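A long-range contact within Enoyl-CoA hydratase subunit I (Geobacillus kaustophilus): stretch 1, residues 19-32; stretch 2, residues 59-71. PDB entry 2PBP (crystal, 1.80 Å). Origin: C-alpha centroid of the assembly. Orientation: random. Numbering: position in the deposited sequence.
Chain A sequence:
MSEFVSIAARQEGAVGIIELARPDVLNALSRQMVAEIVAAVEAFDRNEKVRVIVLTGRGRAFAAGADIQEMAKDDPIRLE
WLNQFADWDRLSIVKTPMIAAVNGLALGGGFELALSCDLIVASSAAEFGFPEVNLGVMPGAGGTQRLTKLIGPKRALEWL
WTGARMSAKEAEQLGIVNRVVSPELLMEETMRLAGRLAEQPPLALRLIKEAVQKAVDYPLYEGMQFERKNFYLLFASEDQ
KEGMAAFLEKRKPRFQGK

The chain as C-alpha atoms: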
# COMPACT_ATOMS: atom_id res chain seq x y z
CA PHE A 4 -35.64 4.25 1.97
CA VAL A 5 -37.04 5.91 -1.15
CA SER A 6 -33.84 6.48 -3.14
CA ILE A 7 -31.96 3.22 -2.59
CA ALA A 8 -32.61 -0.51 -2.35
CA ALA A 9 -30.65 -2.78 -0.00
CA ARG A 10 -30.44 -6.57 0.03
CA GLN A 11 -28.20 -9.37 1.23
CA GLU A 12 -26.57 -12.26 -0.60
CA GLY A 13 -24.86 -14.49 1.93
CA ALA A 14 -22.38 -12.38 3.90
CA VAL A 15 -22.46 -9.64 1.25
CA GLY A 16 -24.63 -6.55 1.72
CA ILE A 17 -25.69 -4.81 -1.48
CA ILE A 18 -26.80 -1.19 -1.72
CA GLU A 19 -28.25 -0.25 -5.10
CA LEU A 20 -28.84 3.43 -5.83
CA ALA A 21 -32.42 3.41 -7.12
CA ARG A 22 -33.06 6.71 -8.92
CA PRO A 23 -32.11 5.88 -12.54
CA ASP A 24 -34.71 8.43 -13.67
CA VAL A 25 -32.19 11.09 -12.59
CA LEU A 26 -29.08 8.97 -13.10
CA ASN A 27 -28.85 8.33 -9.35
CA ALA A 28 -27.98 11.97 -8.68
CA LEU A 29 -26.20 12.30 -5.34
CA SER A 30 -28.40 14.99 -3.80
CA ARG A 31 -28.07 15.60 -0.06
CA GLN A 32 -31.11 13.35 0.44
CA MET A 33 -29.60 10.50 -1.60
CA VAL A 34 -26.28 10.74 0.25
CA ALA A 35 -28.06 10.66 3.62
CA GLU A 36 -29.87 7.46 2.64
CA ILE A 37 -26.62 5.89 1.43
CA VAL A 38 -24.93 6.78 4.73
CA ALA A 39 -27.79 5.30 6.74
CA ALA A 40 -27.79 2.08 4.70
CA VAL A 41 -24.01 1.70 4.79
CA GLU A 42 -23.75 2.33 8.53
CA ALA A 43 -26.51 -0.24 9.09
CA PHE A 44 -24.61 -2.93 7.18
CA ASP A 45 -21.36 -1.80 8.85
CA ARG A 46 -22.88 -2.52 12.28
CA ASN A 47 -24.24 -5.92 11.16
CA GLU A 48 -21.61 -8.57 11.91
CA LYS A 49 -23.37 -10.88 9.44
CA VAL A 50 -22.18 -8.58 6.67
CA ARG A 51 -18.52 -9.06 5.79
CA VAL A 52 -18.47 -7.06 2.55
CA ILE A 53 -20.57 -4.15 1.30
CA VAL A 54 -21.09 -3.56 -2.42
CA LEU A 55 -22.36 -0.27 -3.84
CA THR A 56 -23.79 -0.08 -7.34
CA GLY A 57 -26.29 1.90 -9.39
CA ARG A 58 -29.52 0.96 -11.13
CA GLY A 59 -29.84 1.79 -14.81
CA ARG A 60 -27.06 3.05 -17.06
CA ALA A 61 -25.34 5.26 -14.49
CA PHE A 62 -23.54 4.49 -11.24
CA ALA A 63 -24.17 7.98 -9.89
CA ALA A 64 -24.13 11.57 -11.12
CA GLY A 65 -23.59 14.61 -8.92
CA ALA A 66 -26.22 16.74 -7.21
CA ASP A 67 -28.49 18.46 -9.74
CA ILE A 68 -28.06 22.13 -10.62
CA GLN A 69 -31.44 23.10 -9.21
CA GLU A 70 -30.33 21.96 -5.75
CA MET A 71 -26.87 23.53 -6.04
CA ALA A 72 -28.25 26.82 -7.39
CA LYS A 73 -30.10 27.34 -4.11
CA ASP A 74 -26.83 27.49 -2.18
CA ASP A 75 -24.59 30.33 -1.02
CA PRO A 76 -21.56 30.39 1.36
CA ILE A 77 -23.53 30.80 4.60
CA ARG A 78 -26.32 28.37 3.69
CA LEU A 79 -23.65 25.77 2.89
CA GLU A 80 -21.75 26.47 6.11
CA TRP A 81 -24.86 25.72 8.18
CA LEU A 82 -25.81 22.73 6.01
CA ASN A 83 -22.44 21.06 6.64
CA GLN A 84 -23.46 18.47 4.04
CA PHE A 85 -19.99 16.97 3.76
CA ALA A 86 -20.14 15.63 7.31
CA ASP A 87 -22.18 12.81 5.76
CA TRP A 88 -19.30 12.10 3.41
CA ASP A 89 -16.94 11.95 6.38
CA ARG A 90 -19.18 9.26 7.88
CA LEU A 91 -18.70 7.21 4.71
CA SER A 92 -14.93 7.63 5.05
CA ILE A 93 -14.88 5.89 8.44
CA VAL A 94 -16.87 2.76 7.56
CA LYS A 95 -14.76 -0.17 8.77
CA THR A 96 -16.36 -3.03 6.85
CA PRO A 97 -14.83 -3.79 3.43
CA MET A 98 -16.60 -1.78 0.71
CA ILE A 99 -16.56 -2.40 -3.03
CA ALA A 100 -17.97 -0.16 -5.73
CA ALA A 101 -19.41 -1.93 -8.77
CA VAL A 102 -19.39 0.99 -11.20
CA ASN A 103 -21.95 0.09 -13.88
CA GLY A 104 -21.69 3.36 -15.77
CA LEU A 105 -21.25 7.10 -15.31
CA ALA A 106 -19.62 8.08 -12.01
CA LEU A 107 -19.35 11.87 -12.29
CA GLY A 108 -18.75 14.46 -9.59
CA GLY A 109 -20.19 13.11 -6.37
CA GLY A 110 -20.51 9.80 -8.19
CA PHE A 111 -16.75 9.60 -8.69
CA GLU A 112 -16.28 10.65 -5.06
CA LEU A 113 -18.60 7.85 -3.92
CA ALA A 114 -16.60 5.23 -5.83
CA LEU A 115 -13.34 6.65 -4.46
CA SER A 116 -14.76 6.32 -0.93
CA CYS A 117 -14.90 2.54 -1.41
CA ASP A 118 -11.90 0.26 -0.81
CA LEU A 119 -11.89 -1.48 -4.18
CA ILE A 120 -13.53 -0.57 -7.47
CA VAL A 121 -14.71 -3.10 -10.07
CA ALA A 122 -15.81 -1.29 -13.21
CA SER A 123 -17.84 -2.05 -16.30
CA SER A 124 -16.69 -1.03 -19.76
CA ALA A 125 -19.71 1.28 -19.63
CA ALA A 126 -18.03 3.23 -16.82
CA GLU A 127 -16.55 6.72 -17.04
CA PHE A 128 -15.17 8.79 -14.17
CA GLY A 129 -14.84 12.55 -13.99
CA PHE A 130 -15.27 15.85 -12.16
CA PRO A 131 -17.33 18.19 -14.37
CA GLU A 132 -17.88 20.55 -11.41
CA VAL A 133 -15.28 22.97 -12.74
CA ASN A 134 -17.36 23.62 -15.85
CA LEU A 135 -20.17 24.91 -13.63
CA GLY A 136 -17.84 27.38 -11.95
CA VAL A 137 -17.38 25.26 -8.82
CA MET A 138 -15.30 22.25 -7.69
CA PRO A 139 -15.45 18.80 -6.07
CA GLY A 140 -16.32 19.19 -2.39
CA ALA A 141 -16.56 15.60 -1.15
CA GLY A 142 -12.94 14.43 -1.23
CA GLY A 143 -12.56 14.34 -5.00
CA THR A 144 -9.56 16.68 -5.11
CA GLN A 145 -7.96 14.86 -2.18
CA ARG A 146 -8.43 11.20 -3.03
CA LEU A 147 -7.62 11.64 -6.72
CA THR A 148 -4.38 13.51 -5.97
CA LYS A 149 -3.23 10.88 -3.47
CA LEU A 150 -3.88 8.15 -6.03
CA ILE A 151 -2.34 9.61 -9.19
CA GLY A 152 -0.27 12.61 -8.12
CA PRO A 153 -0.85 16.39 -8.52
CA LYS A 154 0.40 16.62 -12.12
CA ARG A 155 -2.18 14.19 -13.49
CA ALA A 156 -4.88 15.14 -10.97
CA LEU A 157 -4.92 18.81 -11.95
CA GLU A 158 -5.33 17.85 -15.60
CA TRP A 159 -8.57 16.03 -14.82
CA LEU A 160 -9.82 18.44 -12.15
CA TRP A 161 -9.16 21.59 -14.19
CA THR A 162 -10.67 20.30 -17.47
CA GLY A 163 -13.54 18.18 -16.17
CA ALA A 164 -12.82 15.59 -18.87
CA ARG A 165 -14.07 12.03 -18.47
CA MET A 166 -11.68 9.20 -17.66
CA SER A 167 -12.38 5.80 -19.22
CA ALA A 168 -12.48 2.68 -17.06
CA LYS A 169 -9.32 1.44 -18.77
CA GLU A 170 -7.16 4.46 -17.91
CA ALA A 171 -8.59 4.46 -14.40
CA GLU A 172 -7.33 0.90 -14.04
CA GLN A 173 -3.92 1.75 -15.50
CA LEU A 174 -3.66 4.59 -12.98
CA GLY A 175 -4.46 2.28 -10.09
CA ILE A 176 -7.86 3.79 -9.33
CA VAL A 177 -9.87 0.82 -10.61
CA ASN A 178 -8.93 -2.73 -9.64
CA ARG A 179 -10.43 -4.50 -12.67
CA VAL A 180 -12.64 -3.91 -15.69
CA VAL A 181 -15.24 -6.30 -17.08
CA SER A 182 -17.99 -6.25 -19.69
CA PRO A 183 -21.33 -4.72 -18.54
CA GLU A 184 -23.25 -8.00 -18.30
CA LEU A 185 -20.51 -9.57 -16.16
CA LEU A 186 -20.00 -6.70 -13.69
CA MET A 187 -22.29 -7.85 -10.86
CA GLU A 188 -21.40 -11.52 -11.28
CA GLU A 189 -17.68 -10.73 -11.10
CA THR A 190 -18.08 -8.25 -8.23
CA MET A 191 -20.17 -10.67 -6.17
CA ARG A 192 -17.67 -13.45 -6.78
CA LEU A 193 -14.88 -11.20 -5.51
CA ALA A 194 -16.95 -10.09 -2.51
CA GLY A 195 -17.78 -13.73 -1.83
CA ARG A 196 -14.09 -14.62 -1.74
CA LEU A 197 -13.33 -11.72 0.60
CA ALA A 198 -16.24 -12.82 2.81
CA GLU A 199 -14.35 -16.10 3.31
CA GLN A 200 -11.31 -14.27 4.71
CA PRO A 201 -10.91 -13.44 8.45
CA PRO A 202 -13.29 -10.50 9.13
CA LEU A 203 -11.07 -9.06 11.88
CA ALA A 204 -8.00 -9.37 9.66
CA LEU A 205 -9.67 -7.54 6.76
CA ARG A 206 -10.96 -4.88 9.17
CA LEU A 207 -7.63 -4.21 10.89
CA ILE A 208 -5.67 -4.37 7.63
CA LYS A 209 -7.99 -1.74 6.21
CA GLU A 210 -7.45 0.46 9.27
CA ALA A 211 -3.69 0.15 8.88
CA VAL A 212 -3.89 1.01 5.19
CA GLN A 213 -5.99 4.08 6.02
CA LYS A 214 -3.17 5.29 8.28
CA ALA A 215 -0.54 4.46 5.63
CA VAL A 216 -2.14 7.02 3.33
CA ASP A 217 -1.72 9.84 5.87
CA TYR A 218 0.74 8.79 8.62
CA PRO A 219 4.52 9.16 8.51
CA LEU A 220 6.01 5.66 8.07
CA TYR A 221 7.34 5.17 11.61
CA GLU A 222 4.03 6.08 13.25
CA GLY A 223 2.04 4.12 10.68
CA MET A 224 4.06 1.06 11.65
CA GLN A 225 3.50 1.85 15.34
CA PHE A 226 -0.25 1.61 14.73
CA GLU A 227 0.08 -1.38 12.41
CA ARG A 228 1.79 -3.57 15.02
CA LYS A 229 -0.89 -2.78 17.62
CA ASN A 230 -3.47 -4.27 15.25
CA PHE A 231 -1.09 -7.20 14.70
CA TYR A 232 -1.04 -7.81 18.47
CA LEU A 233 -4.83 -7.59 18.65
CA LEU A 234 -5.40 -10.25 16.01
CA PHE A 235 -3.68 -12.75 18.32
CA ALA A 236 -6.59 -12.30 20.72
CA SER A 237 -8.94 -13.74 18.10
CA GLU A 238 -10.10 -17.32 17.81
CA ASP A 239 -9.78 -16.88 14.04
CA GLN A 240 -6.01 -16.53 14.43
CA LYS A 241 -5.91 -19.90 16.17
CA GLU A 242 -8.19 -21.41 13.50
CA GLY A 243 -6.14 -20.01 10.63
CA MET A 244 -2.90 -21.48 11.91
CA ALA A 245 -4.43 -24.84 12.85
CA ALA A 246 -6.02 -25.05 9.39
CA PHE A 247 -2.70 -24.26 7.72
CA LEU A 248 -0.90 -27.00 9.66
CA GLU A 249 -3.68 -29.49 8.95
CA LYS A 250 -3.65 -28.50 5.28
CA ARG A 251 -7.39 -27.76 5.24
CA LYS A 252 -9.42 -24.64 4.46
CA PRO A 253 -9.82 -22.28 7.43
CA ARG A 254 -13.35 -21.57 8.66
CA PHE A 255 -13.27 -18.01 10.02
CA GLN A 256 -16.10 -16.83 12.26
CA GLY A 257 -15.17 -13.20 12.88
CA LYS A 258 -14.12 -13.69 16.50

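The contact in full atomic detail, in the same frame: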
# COMPACT_ATOMS: atom_id res chain seq x y z
N GLU A 19 -28.06 -0.68 -3.73
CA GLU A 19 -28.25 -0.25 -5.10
C GLU A 19 -28.93 1.11 -5.14
O GLU A 19 -30.04 1.27 -4.64
CB GLU A 19 -29.10 -1.29 -5.85
CG GLU A 19 -29.61 -0.83 -7.21
CD GLU A 19 -30.50 -1.87 -7.87
OE1 GLU A 19 -31.19 -2.62 -7.14
OE2 GLU A 19 -30.52 -1.93 -9.12
N LEU A 20 -28.25 2.10 -5.71
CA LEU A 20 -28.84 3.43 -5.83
C LEU A 20 -30.03 3.20 -6.76
O LEU A 20 -29.87 2.63 -7.85
CB LEU A 20 -27.85 4.42 -6.45
CG LEU A 20 -26.48 4.47 -5.76
CD1 LEU A 20 -25.68 5.65 -6.29
CD2 LEU A 20 -26.67 4.60 -4.25
N ALA A 21 -31.21 3.64 -6.34
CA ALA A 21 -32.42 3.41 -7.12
C ALA A 21 -33.16 4.62 -7.69
O ALA A 21 -34.39 4.70 -7.58
CB ALA A 21 -33.39 2.56 -6.29
N ARG A 22 -32.43 5.54 -8.30
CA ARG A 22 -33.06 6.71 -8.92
C ARG A 22 -32.51 6.89 -10.33
O ARG A 22 -31.99 7.95 -10.68
CB ARG A 22 -32.83 7.97 -8.09
CG ARG A 22 -33.66 8.05 -6.81
CD ARG A 22 -35.17 8.00 -7.11
NE ARG A 22 -35.60 9.07 -8.01
CZ ARG A 22 -35.75 10.35 -7.65
NH1 ARG A 22 -35.51 10.73 -6.41
NH2 ARG A 22 -36.12 11.24 -8.55
N PRO A 23 -32.61 5.84 -11.16
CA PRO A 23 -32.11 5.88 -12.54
C PRO A 23 -32.77 6.98 -13.37
O PRO A 23 -32.20 7.44 -14.35
CB PRO A 23 -32.42 4.48 -13.06
CG PRO A 23 -33.65 4.11 -12.30
CD PRO A 23 -33.32 4.57 -10.91
N ASP A 24 -33.97 7.38 -12.97
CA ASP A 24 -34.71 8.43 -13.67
C ASP A 24 -33.92 9.75 -13.66
O ASP A 24 -34.12 10.61 -14.52
CB ASP A 24 -36.08 8.63 -13.03
CG ASP A 24 -35.99 8.95 -11.55
OD1 ASP A 24 -35.51 8.09 -10.78
OD2 ASP A 24 -36.40 10.06 -11.16
N VAL A 25 -33.03 9.90 -12.68
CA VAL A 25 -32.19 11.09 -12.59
C VAL A 25 -30.72 10.68 -12.51
O VAL A 25 -29.88 11.38 -11.95
CB VAL A 25 -32.57 11.97 -11.37
CG1 VAL A 25 -33.95 12.59 -11.59
CG2 VAL A 25 -32.55 11.15 -10.09
N LEU A 26 -30.43 9.51 -13.08
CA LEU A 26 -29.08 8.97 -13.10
C LEU A 26 -28.46 8.86 -11.71
O LEU A 26 -27.26 9.11 -11.53
CB LEU A 26 -28.19 9.83 -14.01
CG LEU A 26 -28.67 9.99 -15.45
CD1 LEU A 26 -27.66 10.82 -16.23
CD2 LEU A 26 -28.85 8.62 -16.09
N ASN A 27 -29.28 8.50 -10.74
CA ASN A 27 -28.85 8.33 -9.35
C ASN A 27 -28.10 9.54 -8.81
O ASN A 27 -27.09 9.39 -8.12
CB ASN A 27 -27.98 7.07 -9.22
CG ASN A 27 -28.71 5.82 -9.67
OD1 ASN A 27 -29.86 5.60 -9.30
ND2 ASN A 27 -28.04 5.00 -10.47
N ALA A 28 -28.61 10.73 -9.12
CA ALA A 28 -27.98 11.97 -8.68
C ALA A 28 -27.76 11.98 -7.17
O ALA A 28 -28.69 11.73 -6.39
CB ALA A 28 -28.85 13.16 -9.09
N LEU A 29 -26.53 12.27 -6.76
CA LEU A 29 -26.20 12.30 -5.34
C LEU A 29 -26.59 13.61 -4.66
O LEU A 29 -25.73 14.42 -4.31
CB LEU A 29 -24.71 12.02 -5.14
CG LEU A 29 -24.29 10.61 -5.54
CD1 LEU A 29 -22.82 10.39 -5.24
CD2 LEU A 29 -25.15 9.60 -4.78
N SER A 30 -27.89 13.80 -4.47
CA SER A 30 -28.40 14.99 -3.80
C SER A 30 -28.12 14.76 -2.32
O SER A 30 -27.74 13.66 -1.93
CB SER A 30 -29.91 15.10 -4.01
OG SER A 30 -30.57 13.95 -3.50
N ARG A 31 -28.31 15.78 -1.49
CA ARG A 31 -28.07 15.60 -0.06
C ARG A 31 -28.96 14.48 0.49
O ARG A 31 -28.54 13.72 1.36
CB ARG A 31 -28.32 16.90 0.70
CG ARG A 31 -27.34 18.03 0.39
CD ARG A 31 -27.43 19.13 1.43
NE ARG A 31 -28.79 19.65 1.57
CZ ARG A 31 -29.37 20.47 0.70
NH1 ARG A 31 -28.70 20.89 -0.36
NH2 ARG A 31 -30.62 20.88 0.91
N GLN A 32 -30.18 14.38 -0.02
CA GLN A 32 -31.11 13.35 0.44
C GLN A 32 -30.60 11.95 0.09
O GLN A 32 -30.63 11.04 0.93
CB GLN A 32 -32.49 13.56 -0.18
CG GLN A 32 -33.53 12.51 0.20
CD GLN A 32 -33.68 12.35 1.70
OE1 GLN A 32 -33.61 13.33 2.45
NE2 GLN A 32 -33.91 11.12 2.15
N GLY A 59 -29.79 1.09 -13.54
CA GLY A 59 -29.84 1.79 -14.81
C GLY A 59 -28.49 1.89 -15.49
O GLY A 59 -27.61 1.06 -15.25
N ARG A 60 -28.31 2.90 -16.33
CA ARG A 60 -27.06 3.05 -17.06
C ARG A 60 -25.97 3.83 -16.33
O ARG A 60 -24.81 3.82 -16.74
CB ARG A 60 -27.31 3.70 -18.43
CG ARG A 60 -27.36 5.23 -18.44
CD ARG A 60 -27.25 5.74 -19.87
NE ARG A 60 -26.98 7.18 -19.95
CZ ARG A 60 -27.88 8.13 -19.76
NH1 ARG A 60 -29.14 7.81 -19.47
NH2 ARG A 60 -27.53 9.41 -19.86
N ALA A 61 -26.33 4.50 -15.23
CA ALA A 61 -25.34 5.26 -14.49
C ALA A 61 -25.10 4.71 -13.09
O ALA A 61 -25.99 4.11 -12.48
CB ALA A 61 -25.77 6.72 -14.39
N PHE A 62 -23.88 4.90 -12.59
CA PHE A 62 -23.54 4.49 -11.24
C PHE A 62 -24.14 5.60 -10.39
O PHE A 62 -25.03 5.36 -9.57
CB PHE A 62 -22.02 4.44 -11.06
CG PHE A 62 -21.56 4.20 -9.64
CD1 PHE A 62 -21.77 2.98 -9.02
CD2 PHE A 62 -20.89 5.20 -8.94
CE1 PHE A 62 -21.32 2.75 -7.72
CE2 PHE A 62 -20.44 4.99 -7.64
CZ PHE A 62 -20.65 3.75 -7.02
N ALA A 63 -23.67 6.82 -10.61
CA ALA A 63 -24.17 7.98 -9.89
C ALA A 63 -23.63 9.29 -10.46
O ALA A 63 -22.44 9.41 -10.75
CB ALA A 63 -23.80 7.88 -8.41
N ALA A 64 -24.52 10.26 -10.63
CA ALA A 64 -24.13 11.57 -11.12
C ALA A 64 -24.08 12.47 -9.89
O ALA A 64 -24.43 12.03 -8.79
CB ALA A 64 -25.16 12.10 -12.12
N GLY A 65 -23.66 13.71 -10.06
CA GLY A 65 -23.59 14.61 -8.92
C GLY A 65 -24.93 15.26 -8.64
O GLY A 65 -25.90 15.03 -9.37
N ALA A 66 -24.99 16.05 -7.57
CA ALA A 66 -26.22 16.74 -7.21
C ALA A 66 -26.65 17.60 -8.39
O ALA A 66 -25.81 18.17 -9.09
CB ALA A 66 -25.99 17.62 -5.98
N ASP A 67 -27.96 17.68 -8.63
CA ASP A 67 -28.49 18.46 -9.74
C ASP A 67 -28.27 19.96 -9.55
O ASP A 67 -28.12 20.44 -8.42
CB ASP A 67 -29.99 18.19 -9.91
CG ASP A 67 -30.77 18.48 -8.65
OD1 ASP A 67 -30.73 17.65 -7.71
OD2 ASP A 67 -31.41 19.55 -8.58
N ILE A 68 -28.27 20.69 -10.66
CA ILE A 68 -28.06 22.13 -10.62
C ILE A 68 -29.13 22.87 -9.83
O ILE A 68 -28.83 23.84 -9.13
CB ILE A 68 -27.98 22.74 -12.05
CG1 ILE A 68 -26.60 22.47 -12.65
CG2 ILE A 68 -28.25 24.24 -12.01
CD1 ILE A 68 -25.38 23.10 -11.93
N GLN A 69 -30.38 22.42 -9.93
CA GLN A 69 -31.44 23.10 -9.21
C GLN A 69 -31.16 23.12 -7.71
O GLN A 69 -31.39 24.13 -7.04
CB GLN A 69 -32.79 22.43 -9.47
CG GLN A 69 -33.96 23.20 -8.85
CD GLN A 69 -35.31 22.74 -9.36
OE1 GLN A 69 -35.56 22.75 -10.56
NE2 GLN A 69 -36.18 22.35 -8.44
N GLU A 70 -30.64 22.02 -7.17
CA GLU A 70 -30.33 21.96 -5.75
C GLU A 70 -29.11 22.83 -5.42
O GLU A 70 -29.11 23.56 -4.43
CB GLU A 70 -30.09 20.52 -5.30
CG GLU A 70 -29.62 20.38 -3.86
CD GLU A 70 -29.78 18.97 -3.32
OE1 GLU A 70 -30.94 18.51 -3.19
OE2 GLU A 70 -28.76 18.32 -3.02
N MET A 71 -28.09 22.75 -6.26
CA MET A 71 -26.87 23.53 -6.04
C MET A 71 -27.10 25.03 -6.21
O MET A 71 -26.48 25.83 -5.51
CB MET A 71 -25.76 23.09 -7.00
CG MET A 71 -25.28 21.66 -6.80
SD MET A 71 -23.72 21.37 -7.66
CE MET A 71 -24.27 21.12 -9.34
O HOH W 1 -29.38 23.29 -1.83
O HOH W 2 -31.76 16.62 -1.44

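How do the two backbones run against each other? They advance in the same direction, Pro 23 beside Gly 59, Asn 27 beside Ala 63 and Ser 30 beside Ala 66, with the CA atoms of Ser 30 and Ala 66 only 4.4 Å apart. Two backbone hydrogen bonds hold this register, both centred on Ala 64: its N donates to Leu 26 O at 3.1 Å, and its O accepts from Leu 29 N at 2.9 Å. The same carbonyl also receives a CA-H...O contact, Ala 28 CA lying 3.6 Å from Ala 64 O. Such close approach suits the small residues here. At Gly 59 a CB would clash with Pro 23 CB, and the backbone angles by themselves already call for glycine.

What does the side chain of Asn 27 contribute? It points toward the second stretch at the point where that chain turns a corner. Asn 27 ND2 gives weak hydrogen bonds to two successive carbonyls, Ala 61 O at 3.0 Å and Phe 62 O at 3.2 Å. At the other end of the amide, Asn 27 OD1 accepts from Arg 22 N at 2.8 Å, so one buried side chain both braces its own loop and makes weak bonds to backbone carbonyls of the other stretch.

Where do apolar groups meet? Leu 20 and Leu 29 both pack against the methyl of Ala 63, with Leu 20 CD1 3.6 Å and Leu 29 CG 4.0 Å from Ala 63 CB. Leu 26, the residue of its stretch most covered by the other, sets its CB 4.0 Å from Ala 61 CB and 4.2 Å from Ala 64 CB. Leu 26 CD2 lies over one face of the Arg 60 guanidinium, 3.5 Å from Arg 60 NH1, a flat surface that can pack against a methyl.

How does Glu 70 join the two helix starts? Asp 67 caps its own helix, its OD2 accepting from Glu 70 N at 2.9 Å, while Ser 30 occupies the N-cap position of the other. Glu 70 reaches across to the helix that Ser 30 precedes: its OE2 accepts from Arg 31 N at 3.0 Å with a nearly straight geometry, using an amide of the first turn. The salt bridge from Arg 31 NH1 to Glu 70 OE2 is long, 3.7 Å, and the oxygen lies well out of the guanidinium plane, so it is charge attraction without a directed N-H. Water supplements the link: one molecule accepts from Arg 31 NH1 and donates to Glu 70 O, and another accepts from Gln 32 N and donates to Glu 70 OE1.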